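Local coordinates for lipoprotein (Colwellia psychrerythraea, PDB 3O0Y) that is of unknown function; it is a putative bacterial lipoprotein of the DUF885 family, whose peptidase MA clan suggests kinship with metallopeptidases, at residues P144-P149 / I204-G209; G209-S214 / V253-Y258; H306-D311 / V506-D511; V313-G318 / Q499-R504. All blocks are in the same frame, centred on the assembly; numbering follows the deposited sequence.

Contact 1 of 4, residues P144-P149 / I204-G209; sequences PLIDIP and IKYLKG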
loop_
_atom_site.group_PDB
_atom_site.type_symbol
_atom_site.label_atom_id
_atom_site.label_comp_id
_atom_site.label_asym_id
_atom_site.label_seq_id
_atom_site.Cartn_x
_atom_site.Cartn_y
_atom_site.Cartn_z
ATOM N N PRO A 144 -3.059 -13.486 -1.216
ATOM C CA PRO A 144 -4.344 -13.831 -0.556
ATOM C C PRO A 144 -4.156 -14.548 0.787
ATOM O O PRO A 144 -4.947 -14.339 1.718
ATOM C CB PRO A 144 -5.066 -14.674 -1.595
ATOM C CG PRO A 144 -4.038 -14.942 -2.707
ATOM C CD PRO A 144 -3.010 -13.872 -2.621
ATOM N N LEU A 145 -3.117 -15.363 0.941
ATOM C CA LEU A 145 -2.945 -16.119 2.193
ATOM C C LEU A 145 -2.455 -15.257 3.360
ATOM O O LEU A 145 -2.563 -15.638 4.530
ATOM C CB LEU A 145 -2.057 -17.367 1.953
ATOM C CG LEU A 145 -2.704 -18.367 1.010
ATOM C CD1 LEU A 145 -1.679 -19.456 0.521
ATOM C CD2 LEU A 145 -3.922 -19.075 1.617
ATOM N N ILE A 146 -2.028 -14.044 3.067
ATOM C CA ILE A 146 -1.601 -13.119 4.099
ATOM C C ILE A 146 -2.701 -12.107 4.248
ATOM O O ILE A 146 -3.117 -11.766 5.354
ATOM C CB ILE A 146 -0.266 -12.428 3.694
ATOM C CG1 ILE A 146 0.879 -13.408 3.755
ATOM C CG2 ILE A 146 0.000 -11.261 4.586
ATOM C CD1 ILE A 146 2.333 -12.802 3.380
ATOM N N ASP A 147 -3.217 -11.583 3.134
ATOM C CA ASP A 147 -4.214 -10.500 3.267
ATOM C C ASP A 147 -5.632 -10.930 3.644
ATOM O O ASP A 147 -6.353 -10.154 4.227
ATOM C CB ASP A 147 -4.293 -9.603 2.046
ATOM C CG ASP A 147 -2.922 -8.969 1.725
ATOM O OD1 ASP A 147 -2.208 -8.579 2.680
ATOM O OD2 ASP A 147 -2.544 -9.004 0.545
ATOM N N ILE A 148 -6.078 -12.091 3.244
ATOM C CA ILE A 148 -7.458 -12.460 3.554
ATOM C C ILE A 148 -7.575 -12.637 5.086
ATOM O O ILE A 148 -8.514 -12.117 5.727
ATOM C CB ILE A 148 -7.857 -13.680 2.770
ATOM C CG1 ILE A 148 -8.079 -13.321 1.290
ATOM C CG2 ILE A 148 -9.164 -14.368 3.347
ATOM C CD1 ILE A 148 -8.184 -14.573 0.476
ATOM N N PRO A 149 -6.600 -13.300 5.736
ATOM C CA PRO A 149 -6.704 -13.340 7.238
ATOM C C PRO A 149 -6.664 -11.974 7.875
ATOM O O PRO A 149 -7.411 -11.685 8.814
ATOM C CB PRO A 149 -5.489 -14.160 7.657
ATOM C CG PRO A 149 -5.260 -15.044 6.533
ATOM C CD PRO A 149 -5.574 -14.249 5.258
ATOM N N ILE A 204 7.282 -19.703 2.714
ATOM C CA ILE A 204 7.228 -20.927 3.522
ATOM C C ILE A 204 7.288 -20.640 5.006
ATOM O O ILE A 204 6.523 -21.229 5.798
ATOM C CB ILE A 204 8.334 -21.900 3.032
ATOM C CG1 ILE A 204 7.925 -22.432 1.687
ATOM C CG2 ILE A 204 8.581 -23.122 4.009
ATOM C CD1 ILE A 204 9.118 -23.023 0.862
ATOM N N LYS A 205 8.158 -19.723 5.400
ATOM C CA LYS A 205 8.342 -19.415 6.789
ATOM C C LYS A 205 7.025 -18.852 7.320
ATOM O O LYS A 205 6.610 -19.180 8.449
ATOM C CB LYS A 205 9.470 -18.411 7.006
ATOM C CG LYS A 205 9.494 -17.811 8.428
ATOM C CD LYS A 205 10.794 -17.020 8.677
ATOM C CE LYS A 205 10.690 -16.114 9.913
ATOM N NZ LYS A 205 11.712 -14.996 9.828
ATOM N N TYR A 206 6.382 -17.999 6.530
ATOM C CA TYR A 206 5.077 -17.429 6.928
ATOM C C TYR A 206 4.031 -18.522 7.093
ATOM O O TYR A 206 3.308 -18.588 8.088
ATOM C CB TYR A 206 4.592 -16.406 5.889
ATOM C CG TYR A 206 3.119 -16.067 6.115
ATOM C CD1 TYR A 206 2.733 -15.178 7.104
ATOM C CD2 TYR A 206 2.113 -16.705 5.376
ATOM C CE1 TYR A 206 1.375 -14.905 7.338
ATOM C CE2 TYR A 206 0.765 -16.421 5.605
ATOM C CZ TYR A 206 0.413 -15.542 6.604
ATOM O OH TYR A 206 -0.951 -15.279 6.799
ATOM N N LEU A 207 3.959 -19.389 6.085
ATOM C CA LEU A 207 2.945 -20.450 6.042
ATOM C C LEU A 207 3.138 -21.445 7.212
ATOM O O LEU A 207 2.159 -21.891 7.844
ATOM C CB LEU A 207 3.012 -21.195 4.719
ATOM C CG LEU A 207 2.603 -20.391 3.484
ATOM C CD1 LEU A 207 2.940 -21.123 2.181
ATOM C CD2 LEU A 207 1.094 -20.026 3.529
ATOM N N LYS A 208 4.401 -21.807 7.483
ATOM C CA LYS A 208 4.721 -22.628 8.666
ATOM C C LYS A 208 4.325 -21.912 9.966
ATOM O O LYS A 208 3.716 -22.519 10.845
ATOM C CB LYS A 208 6.210 -22.942 8.695
ATOM C CG LYS A 208 6.622 -23.911 9.728
ATOM C CD LYS A 208 8.159 -24.183 9.670
ATOM C CE LYS A 208 8.500 -25.149 8.552
ATOM N NZ LYS A 208 9.608 -24.687 7.616
ATOM N N GLY A 209 4.692 -20.651 10.085
ATOM C CA GLY A 209 4.380 -19.842 11.254
ATOM C C GLY A 209 2.876 -19.767 11.501
ATOM O O GLY A 209 2.393 -19.751 12.681
HETATM O O HOH W 1 -2.156 -12.503 7.654
#

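Contact 2 of 4, residues G209-S214 / V253-Y258; sequences GFTSGS and VVYPAY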
loop_
_atom_site.group_PDB
_atom_site.type_symbol
_atom_site.label_atom_id
_atom_site.label_comp_id
_atom_site.label_asym_id
_atom_site.label_seq_id
_atom_site.Cartn_x
_atom_site.Cartn_y
_atom_site.Cartn_z
ATOM N N GLY A 209 4.692 -20.651 10.085
ATOM C CA GLY A 209 4.380 -19.842 11.254
ATOM C C GLY A 209 2.876 -19.767 11.501
ATOM O O GLY A 209 2.393 -19.751 12.681
ATOM N N PHE A 210 2.115 -19.771 10.411
ATOM C CA PHE A 210 0.621 -19.586 10.502
ATOM C C PHE A 210 -0.093 -20.709 11.292
ATOM O O PHE A 210 -1.025 -20.419 12.092
ATOM C CB PHE A 210 0.005 -19.431 9.090
ATOM C CG PHE A 210 -1.405 -18.854 9.071
ATOM C CD1 PHE A 210 -1.608 -17.489 9.064
ATOM C CD2 PHE A 210 -2.504 -19.684 9.026
ATOM C CE1 PHE A 210 -2.895 -16.977 8.968
ATOM C CE2 PHE A 210 -3.782 -19.180 8.960
ATOM C CZ PHE A 210 -3.977 -17.828 8.943
ATOM N N THR A 211 0.411 -21.936 11.147
ATOM C CA THR A 211 -0.126 -23.121 11.816
ATOM C C THR A 211 0.804 -23.693 12.886
ATOM O O THR A 211 0.649 -24.853 13.291
ATOM C CB THR A 211 -0.494 -24.242 10.808
ATOM O OG1 THR A 211 0.688 -24.815 10.254
ATOM C CG2 THR A 211 -1.470 -23.726 9.714
ATOM N N SER A 212 1.730 -22.881 13.395
ATOM C CA SER A 212 2.738 -23.417 14.292
ATOM C C SER A 212 2.196 -23.602 15.718
ATOM O O SER A 212 2.717 -24.434 16.464
ATOM C CB SER A 212 3.990 -22.566 14.307
ATOM O OG SER A 212 3.794 -21.229 14.763
ATOM N N GLY A 213 1.240 -22.761 16.113
ATOM C CA GLY A 213 0.555 -22.887 17.403
ATOM C C GLY A 213 -0.687 -23.719 17.295
ATOM O O GLY A 213 -1.081 -24.162 16.209
ATOM N N SER A 214 -1.331 -23.992 18.425
ATOM C CA SER A 214 -2.531 -24.833 18.363
ATOM C C SER A 214 -3.644 -24.029 17.701
ATOM O O SER A 214 -3.736 -22.821 17.876
ATOM C CB SER A 214 -3.003 -25.255 19.766
ATOM O OG SER A 214 -3.246 -24.079 20.542
ATOM N N VAL A 253 -10.308 -27.039 8.660
ATOM C CA VAL A 253 -10.291 -26.506 7.300
ATOM C C VAL A 253 -9.041 -25.603 7.104
ATOM O O VAL A 253 -8.233 -25.876 6.211
ATOM C CB VAL A 253 -11.558 -25.804 6.944
ATOM C CG1 VAL A 253 -11.515 -25.410 5.472
ATOM C CG2 VAL A 253 -12.801 -26.769 7.167
ATOM N N VAL A 254 -8.850 -24.603 7.963
ATOM C CA VAL A 254 -7.768 -23.638 7.760
ATOM C C VAL A 254 -6.418 -24.277 7.849
ATOM O O VAL A 254 -5.590 -24.082 6.944
ATOM C CB VAL A 254 -7.860 -22.447 8.721
ATOM C CG1 VAL A 254 -6.689 -21.474 8.524
ATOM C CG2 VAL A 254 -9.250 -21.722 8.464
ATOM N N TYR A 255 -6.197 -25.072 8.913
ATOM C CA TYR A 255 -4.880 -25.667 9.156
ATOM C C TYR A 255 -4.425 -26.575 8.010
ATOM O O TYR A 255 -3.327 -26.354 7.471
ATOM C CB TYR A 255 -4.828 -26.361 10.516
ATOM C CG TYR A 255 -4.312 -25.479 11.557
ATOM C CD1 TYR A 255 -4.750 -24.175 11.668
ATOM C CD2 TYR A 255 -3.417 -25.947 12.530
ATOM C CE1 TYR A 255 -4.247 -23.343 12.616
ATOM C CE2 TYR A 255 -2.913 -25.102 13.483
ATOM C CZ TYR A 255 -3.331 -23.807 13.531
ATOM O OH TYR A 255 -2.881 -22.921 14.481
ATOM N N PRO A 256 -5.238 -27.541 7.599
ATOM C CA PRO A 256 -4.837 -28.339 6.450
ATOM C C PRO A 256 -4.656 -27.542 5.124
ATOM O O PRO A 256 -3.803 -27.925 4.278
ATOM C CB PRO A 256 -5.971 -29.344 6.313
ATOM C CG PRO A 256 -6.482 -29.489 7.720
ATOM C CD PRO A 256 -6.488 -28.062 8.188
ATOM N N ALA A 257 -5.443 -26.464 4.955
ATOM C CA ALA A 257 -5.326 -25.630 3.754
ATOM C C ALA A 257 -3.922 -24.998 3.721
ATOM O O ALA A 257 -3.195 -25.158 2.724
ATOM C CB ALA A 257 -6.474 -24.562 3.712
ATOM N N TYR A 258 -3.496 -24.356 4.820
ATOM C CA TYR A 258 -2.171 -23.719 4.883
ATOM C C TYR A 258 -1.059 -24.730 4.757
ATOM O O TYR A 258 -0.106 -24.537 4.022
ATOM C CB TYR A 258 -1.976 -22.859 6.126
ATOM C CG TYR A 258 -2.582 -21.474 5.912
ATOM C CD1 TYR A 258 -3.946 -21.310 5.750
ATOM C CD2 TYR A 258 -1.775 -20.337 5.819
ATOM C CE1 TYR A 258 -4.486 -20.074 5.506
ATOM C CE2 TYR A 258 -2.290 -19.116 5.519
ATOM C CZ TYR A 258 -3.649 -18.968 5.352
ATOM O OH TYR A 258 -4.200 -17.712 5.110
HETATM O O HOH W 2 -0.441 -20.894 14.686
#

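Contact 3 of 4, residues H306-D311 / V506-D511; sequences HQIGLD and VRLVVD. With SO4 (sulfate ion), chain D.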
loop_
_atom_site.group_PDB
_atom_site.type_symbol
_atom_site.label_atom_id
_atom_site.label_comp_id
_atom_site.label_asym_id
_atom_site.label_seq_id
_atom_site.Cartn_x
_atom_site.Cartn_y
_atom_site.Cartn_z
ATOM N N HIS A 306 17.187 4.934 -12.619
ATOM C CA HIS A 306 18.382 4.672 -11.774
ATOM C C HIS A 306 19.208 5.891 -11.588
ATOM O O HIS A 306 19.593 6.225 -10.488
ATOM C CB HIS A 306 19.191 3.515 -12.427
ATOM C CG HIS A 306 20.155 2.823 -11.507
ATOM N ND1 HIS A 306 21.514 3.080 -11.512
ATOM C CD2 HIS A 306 19.961 1.864 -10.577
ATOM C CE1 HIS A 306 22.111 2.303 -10.608
ATOM N NE2 HIS A 306 21.192 1.531 -10.055
ATOM N N GLN A 307 19.434 6.637 -12.682
ATOM C CA GLN A 307 20.229 7.860 -12.614
ATOM C C GLN A 307 19.544 8.963 -11.859
ATOM O O GLN A 307 20.221 9.699 -11.125
ATOM C CB GLN A 307 20.579 8.372 -14.020
ATOM C CG GLN A 307 21.570 9.474 -14.072
ATOM C CD GLN A 307 22.931 9.044 -13.532
ATOM O OE1 GLN A 307 23.460 8.020 -13.957
ATOM N NE2 GLN A 307 23.416 9.712 -12.501
ATOM N N ILE A 308 18.223 9.067 -11.970
ATOM C CA ILE A 308 17.508 10.043 -11.185
ATOM C C ILE A 308 17.686 9.684 -9.700
ATOM O O ILE A 308 17.930 10.570 -8.857
ATOM C CB ILE A 308 16.020 10.066 -11.522
ATOM C CG1 ILE A 308 15.801 10.632 -12.941
ATOM C CG2 ILE A 308 15.266 10.829 -10.426
ATOM C CD1 ILE A 308 14.335 10.352 -13.420
ATOM N N GLY A 309 17.608 8.398 -9.382
ATOM C CA GLY A 309 17.906 7.935 -8.036
ATOM C C GLY A 309 19.296 8.324 -7.540
ATOM O O GLY A 309 19.460 8.873 -6.443
ATOM N N LEU A 310 20.305 8.058 -8.309
ATOM C CA LEU A 310 21.654 8.419 -7.934
ATOM C C LEU A 310 21.796 9.907 -7.719
ATOM O O LEU A 310 22.458 10.312 -6.724
ATOM C CB LEU A 310 22.667 7.953 -8.990
ATOM C CG LEU A 310 22.822 6.391 -9.072
ATOM C CD1 LEU A 310 23.643 6.033 -10.304
ATOM C CD2 LEU A 310 23.434 5.802 -7.795
ATOM N N ASP A 311 21.229 10.746 -8.600
ATOM C CA ASP A 311 21.333 12.180 -8.415
ATOM C C ASP A 311 20.611 12.667 -7.196
ATOM O O ASP A 311 21.086 13.569 -6.537
ATOM C CB ASP A 311 20.837 12.968 -9.631
ATOM C CG ASP A 311 21.634 12.585 -10.939
ATOM O OD1 ASP A 311 22.799 12.134 -10.829
ATOM O OD2 ASP A 311 21.081 12.795 -12.060
ATOM N N VAL A 506 16.935 6.245 -2.523
ATOM C CA VAL A 506 17.610 4.939 -2.582
ATOM C C VAL A 506 16.745 3.883 -3.239
ATOM O O VAL A 506 17.261 3.021 -3.990
ATOM C CB VAL A 506 18.141 4.504 -1.190
ATOM C CG1 VAL A 506 18.642 3.053 -1.172
ATOM C CG2 VAL A 506 19.296 5.459 -0.762
ATOM N N ARG A 507 15.426 3.897 -2.955
ATOM C CA ARG A 507 14.493 2.987 -3.576
ATOM C C ARG A 507 14.553 3.022 -5.091
ATOM O O ARG A 507 14.516 1.971 -5.723
ATOM C CB ARG A 507 13.066 3.243 -3.100
ATOM C CG ARG A 507 12.791 2.696 -1.761
ATOM C CD ARG A 507 11.330 2.889 -1.334
ATOM N NE ARG A 507 11.006 2.120 -0.144
ATOM C CZ ARG A 507 9.967 2.373 0.662
ATOM N NH1 ARG A 507 9.088 3.332 0.370
ATOM N NH2 ARG A 507 9.787 1.635 1.763
ATOM N N LEU A 508 14.704 4.186 -5.688
ATOM C CA LEU A 508 14.842 4.272 -7.175
ATOM C C LEU A 508 16.082 3.504 -7.651
ATOM O O LEU A 508 16.096 2.772 -8.685
ATOM C CB LEU A 508 14.970 5.730 -7.616
ATOM C CG LEU A 508 13.738 6.620 -7.382
ATOM C CD1 LEU A 508 14.092 7.943 -8.098
ATOM C CD2 LEU A 508 12.432 5.987 -7.956
ATOM N N VAL A 509 17.160 3.641 -6.877
ATOM C CA VAL A 509 18.417 3.025 -7.235
ATOM C C VAL A 509 18.367 1.492 -7.087
ATOM O O VAL A 509 18.798 0.702 -7.985
ATOM C CB VAL A 509 19.564 3.574 -6.400
ATOM C CG1 VAL A 509 20.866 2.875 -6.813
ATOM C CG2 VAL A 509 19.753 5.085 -6.580
ATOM N N VAL A 510 17.861 1.037 -5.933
ATOM C CA VAL A 510 17.889 -0.400 -5.638
ATOM C C VAL A 510 16.795 -1.205 -6.407
ATOM O O VAL A 510 17.015 -2.389 -6.742
ATOM C CB VAL A 510 17.849 -0.744 -4.096
ATOM C CG1 VAL A 510 19.139 -0.184 -3.371
ATOM C CG2 VAL A 510 16.578 -0.279 -3.443
ATOM N N ASP A 511 15.625 -0.613 -6.669
ATOM C CA ASP A 511 14.587 -1.393 -7.378
ATOM C C ASP A 511 15.015 -1.567 -8.823
ATOM O O ASP A 511 14.988 -2.685 -9.345
ATOM C CB ASP A 511 13.233 -0.686 -7.266
ATOM C CG ASP A 511 12.088 -1.504 -7.816
ATOM O OD1 ASP A 511 11.598 -2.385 -7.093
ATOM O OD2 ASP A 511 11.739 -1.294 -8.993
HETATM S S SO4 D . 6.303 2.872 2.916
HETATM O O1 SO4 D . 7.126 4.048 2.525
HETATM O O2 SO4 D . 5.872 3.057 4.261
HETATM O O3 SO4 D . 5.060 2.755 2.115
HETATM O O4 SO4 D . 7.002 1.647 2.628
#

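Contact 4 of 4, residues V313-G318 / Q499-R504; sequences VARISG and QAELFR. With SO4 (sulfate ion), chain D.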
loop_
_atom_site.group_PDB
_atom_site.type_symbol
_atom_site.label_atom_id
_atom_site.label_comp_id
_atom_site.label_asym_id
_atom_site.label_seq_id
_atom_site.Cartn_x
_atom_site.Cartn_y
_atom_site.Cartn_z
ATOM N N VAL A 313 20.054 10.909 -4.402
ATOM C CA VAL A 313 20.818 10.438 -3.229
ATOM C C VAL A 313 21.934 11.418 -2.993
ATOM O O VAL A 313 22.188 11.791 -1.848
ATOM C CB VAL A 313 21.373 8.984 -3.459
ATOM C CG1 VAL A 313 22.530 8.695 -2.511
ATOM C CG2 VAL A 313 20.207 7.871 -3.342
ATOM N N ALA A 314 22.624 11.872 -4.049
ATOM C CA ALA A 314 23.742 12.783 -3.885
ATOM C C ALA A 314 23.214 14.081 -3.330
ATOM O O ALA A 314 23.815 14.682 -2.408
ATOM C CB ALA A 314 24.479 13.021 -5.198
ATOM N N ARG A 315 22.080 14.546 -3.865
ATOM C CA ARG A 315 21.573 15.878 -3.501
ATOM C C ARG A 315 21.144 15.903 -2.025
ATOM O O ARG A 315 21.550 16.753 -1.249
ATOM C CB ARG A 315 20.382 16.241 -4.360
ATOM C CG ARG A 315 19.765 17.601 -4.021
ATOM C CD ARG A 315 18.494 17.884 -4.790
ATOM N NE ARG A 315 17.364 17.000 -4.427
ATOM C CZ ARG A 315 16.602 17.073 -3.346
ATOM N NH1 ARG A 315 16.745 18.028 -2.432
ATOM N NH2 ARG A 315 15.600 16.216 -3.250
ATOM N N ILE A 316 20.355 14.904 -1.660
ATOM C CA ILE A 316 19.741 14.876 -0.299
ATOM C C ILE A 316 20.833 14.642 0.756
ATOM O O ILE A 316 20.848 15.286 1.832
ATOM C CB ILE A 316 18.647 13.824 -0.209
ATOM C CG1 ILE A 316 17.482 14.138 -1.165
ATOM C CG2 ILE A 316 18.058 13.765 1.260
ATOM C CD1 ILE A 316 16.595 12.883 -1.375
ATOM N N SER A 317 21.741 13.720 0.470
ATOM C CA SER A 317 22.907 13.451 1.327
ATOM C C SER A 317 23.682 14.721 1.599
ATOM O O SER A 317 24.099 15.040 2.769
ATOM C CB SER A 317 23.851 12.430 0.636
ATOM O OG SER A 317 23.195 11.231 0.869
ATOM N N GLY A 318 23.906 15.480 0.527
ATOM C CA GLY A 318 24.639 16.741 0.641
ATOM C C GLY A 318 23.967 17.767 1.517
ATOM O O GLY A 318 24.603 18.422 2.343
ATOM N N GLN A 499 16.196 11.992 5.993
ATOM C CA GLN A 499 16.543 10.592 5.946
ATOM C C GLN A 499 15.471 9.754 5.262
ATOM O O GLN A 499 15.798 8.863 4.471
ATOM C CB GLN A 499 16.750 10.029 7.312
ATOM C CG GLN A 499 17.236 8.620 7.337
ATOM C CD GLN A 499 17.424 8.119 8.781
ATOM O OE1 GLN A 499 16.617 8.467 9.677
ATOM N NE2 GLN A 499 18.439 7.255 8.989
ATOM N N ALA A 500 14.235 10.056 5.549
ATOM C CA ALA A 500 13.060 9.342 4.941
ATOM C C ALA A 500 13.006 9.675 3.426
ATOM O O ALA A 500 12.706 8.822 2.622
ATOM C CB ALA A 500 11.784 9.722 5.665
ATOM N N GLU A 501 13.347 10.907 3.042
ATOM C CA GLU A 501 13.370 11.296 1.613
ATOM C C GLU A 501 14.489 10.556 0.869
ATOM O O GLU A 501 14.304 10.000 -0.233
ATOM C CB GLU A 501 13.495 12.788 1.479
ATOM C CG GLU A 501 13.252 13.224 0.021
ATOM C CD GLU A 501 13.591 14.667 -0.258
ATOM O OE1 GLU A 501 13.736 15.481 0.700
ATOM O OE2 GLU A 501 13.592 15.025 -1.478
ATOM N N LEU A 502 15.650 10.551 1.536
ATOM C CA LEU A 502 16.839 9.825 1.091
ATOM C C LEU A 502 16.507 8.368 0.907
ATOM O O LEU A 502 16.872 7.785 -0.121
ATOM C CB LEU A 502 17.965 9.998 2.108
ATOM C CG LEU A 502 19.248 9.224 1.715
ATOM C CD1 LEU A 502 19.852 9.616 0.357
ATOM C CD2 LEU A 502 20.281 9.469 2.854
ATOM N N PHE A 503 15.730 7.791 1.829
ATOM C CA PHE A 503 15.390 6.375 1.745
ATOM C C PHE A 503 14.617 6.116 0.452
ATOM O O PHE A 503 14.828 5.100 -0.211
ATOM C CB PHE A 503 14.584 6.004 3.002
ATOM C CG PHE A 503 14.448 4.543 3.211
ATOM C CD1 PHE A 503 15.414 3.866 3.901
ATOM C CD2 PHE A 503 13.391 3.855 2.685
ATOM C CE1 PHE A 503 15.322 2.447 4.108
ATOM C CE2 PHE A 503 13.280 2.447 2.877
ATOM C CZ PHE A 503 14.241 1.765 3.599
ATOM N N ARG A 504 13.715 7.019 0.112
ATOM C CA ARG A 504 12.909 6.855 -1.056
ATOM C C ARG A 504 13.686 7.125 -2.369
ATOM O O ARG A 504 13.369 6.553 -3.399
ATOM C CB ARG A 504 11.628 7.650 -0.971
ATOM C CG ARG A 504 10.550 6.922 -0.229
ATOM C CD ARG A 504 10.263 7.494 1.024
ATOM N NE ARG A 504 9.417 6.652 1.903
ATOM C CZ ARG A 504 9.768 6.287 3.095
ATOM N NH1 ARG A 504 11.009 6.574 3.553
ATOM N NH2 ARG A 504 8.919 5.555 3.815
HETATM S S SO4 D . 6.303 2.872 2.916
HETATM O O1 SO4 D . 7.126 4.048 2.525
HETATM O O2 SO4 D . 5.872 3.057 4.261
HETATM O O3 SO4 D . 5.060 2.755 2.115
HETATM O O4 SO4 D . 7.002 1.647 2.628
HETATM O O HOH W 3 14.920 17.760 -0.166
#

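Contact 1 of 4, residues P144-P149 / I204-G209
Tyr206 is the first residue of 204-209 to meet 144-149, and it carries most of the contact. Its CG stands anti to the backbone N (chi1 167°), and its CB points toward the other helix. The ring crosses the Ile146 side chain. Ile146 CG1 lies over one face of it, 3.6 Å from the Tyr206 ring centroid and shifted toward the rim. This is a CH-pi contact, and the closest ring atom is Tyr206 CE2, 3.5 Å from Ile146 CG1.

The hydroxyl does the polar work. Tyr206 OH donates to Leu145 O over 2.8 Å. The carbonyl sits at the ring edge, and the donor is tilted 24° from the carbonyl plane. One turn on from Leu145 stands Pro149, which has no N-H to offer that oxygen. Tyrosine hydroxyls take its place: Tyr258 OH also bonds to Leu145 O. Water 1 ties the same ring to the next residue. It donates to Ile146 O at 2.6 Å and to Tyr206 OH at 3.1 Å, so the hydroxyl both gives and accepts a bond.

Leu207 follows with a looser apolar touch, Leu207 CD2 to Leu145 CD1 at 4.1 Å.

The two helix segments run 44° apart, with axes 11.3 Å from each other at the closest point. The Tyr206 side chain spans most of this distance and ends on the backbone of 144-149. Helix 236-268 packs beside both: Leu145 meets Val261, while Pro149 and Leu207 meet Tyr258. Helix 174-190 closes on helix 144-154, through Ile181 against Pro144 and Leu145, and Phe174 and Leu177 against Ile148.

Contact 2 of 4, residues G209-S214 / V253-Y258
Phe210 has CG anti to its backbone N (chi1 -163°), while Tyr258 has CG anti to its carbonyl carbon (chi1 -83°). Their rings form an offset stack, planes 10° apart and centroids 3.9 Å apart. Tyr258 CE2 lies over the centre of the Phe210 ring. Val254 CG1 touches the edge of that ring, 3.7 Å from Phe210 CE2.

Tyr255 holds the loop that follows. Thr211 CB sits over one face of its ring, 3.8 Å from the centroid. Tyr255 OH donates to Gly213 O at 2.8 Å, from well above the carbonyl plane. Water 2 donates to Tyr255 OH and to Phe210 O, and accepts from Gly213 N. A leucine in place of Tyr255 would probably leave Gly213 O without this donor and water 2 with one partner fewer, setting the loop free to shift.

Within the turn, Ser212 OG and Ser212 N reach Gly209 O from the same face of its plane. Phe220 of helix 219-228 packs on both Phe210 and Val254. The whole is aromatic packing in an all-helical region: the chain leaving helix 197-210 is pinned to long helix 236-268 by one stacked ring pair and one tyrosine hydroxyl.

Contact 3 of 4, residues H306-D311 / V506-D511
Gly309 faces Leu508 and Val509 at the centre of a closely packed, roughly antiparallel helix pair. The segments cross at -141°, and their axes come within 7.4 Å. Glycine is what permits this approach: a CB on residue 309 would clash with both Leu508 CB and Val509 CG2. Instead the backbone itself is the contact surface. Gly309 CA lies 3.7 Å from Leu508 CB. Gly309 C lies 3.4 Å from Val509 CG2, the branch set beside the Val509 backbone N and anti to its carbonyl carbon. The same methyl also touches Leu310 N.

Away from this point the packing is looser. On one flank Ile308 CG2 meets Leu508 CD1 at 3.9 Å. On another the Leu310 side chain crosses Val509 at about a right angle, CD2 against CG2. Tyr527 of helix 521-532 packs on both Leu310 and Val509, and Leu561 of helix 555-574 on Ile308. Gln307 and Asp311 lie on the exposed side of their helix and turn away from 506-511. They bond to each other instead, Gln307 NE2 to Asp311 OD1 at 3.0 Å.

Arg507 also turns away from 306-311, and it is buried. Glu542 forms a salt bridge with its NH2, Tyr546 OH bonds its NE, and Tyr556 gives a cation-pi contact. Arg545 lies close with like charge, which the sulfate ion, probably from the crystallisation liquor, is likely to offset. Arg507 NH1 donates to sulfate O1 at 3.0 Å and 165°, and Arg507 NH2 to sulfate O4 at 2.9 Å and 146°.

Contact 4 of 4, residues V313-G318 / Q499-R504
Arg315 and Glu501 form the one salt bridge across this contact. Arg315 NH2 donates to Glu501 OE2 over 2.9 Å, with an N-H...O angle of 139°. The oxygen lies near the guanidinium plane, but the nitrogen stands above the carboxylate plane, 40° out of it. The two side chains cross at about a right angle. Glu501 has CG anti to its backbone N and is extended beyond it.

Both charges have further partners. Arg315 NH2 also pairs with Glu312, and Glu501 OE2 with Lys557 of helix 555-574. Water 3 bridges the other two ends of the pair: it accepts from Arg315 NH1 at 2.9 Å and donates to Glu501 OE1 at 2.7 Å. An alanine in place of Glu501 would probably leave Arg315 and Lys557 without their shared carboxylate and open a gap beside Ile316 CD1, which packs 3.6 Å from Glu501 CG.

Beside the charged pair the contact is mainly apolar. Leu502 CD1 touches Val313 CA at 3.8 Å and Ser317 OG at 3.7 Å, and Leu502 CB meets Ile316 CG2.

Arg504 turns its end away from 313-318. Arg504 NH1 and its own backbone N reach Ala500 O from opposite faces of the carbonyl plane. Arg504 NH2 donates to sulfate O1 at 2.7 Å.

The two segments run nearly antiparallel, at 167°, with axes 9.3 Å apart. It is an antiparallel helix pair with an apolar seam and a charged margin. A bound Tris molecule near Glu501, probably from the crystallisation liquor, may mark a pocket there.

In the fold
Contact 1 closes a mostly helical loop of 54 residues, joining helix 144-154 to helix 197-210. Contact 2 starts from Gly209, where contact 1 ends, and closes a shorter loop onto helix 236-268. The two stand in series and touch through the Tyr258 side chain. Contacts 3 and 4 lie far from this group, their centres at least 31 Å from those of contacts 1 and 2. Contact 3 closes a loop of nearly 200 residues, which includes the three-stranded sheet, and contact 4 is nested inside it. Both pair helix 302-326 with helix 491-515, meet through Val313 and Val506, and reach the same sulfate.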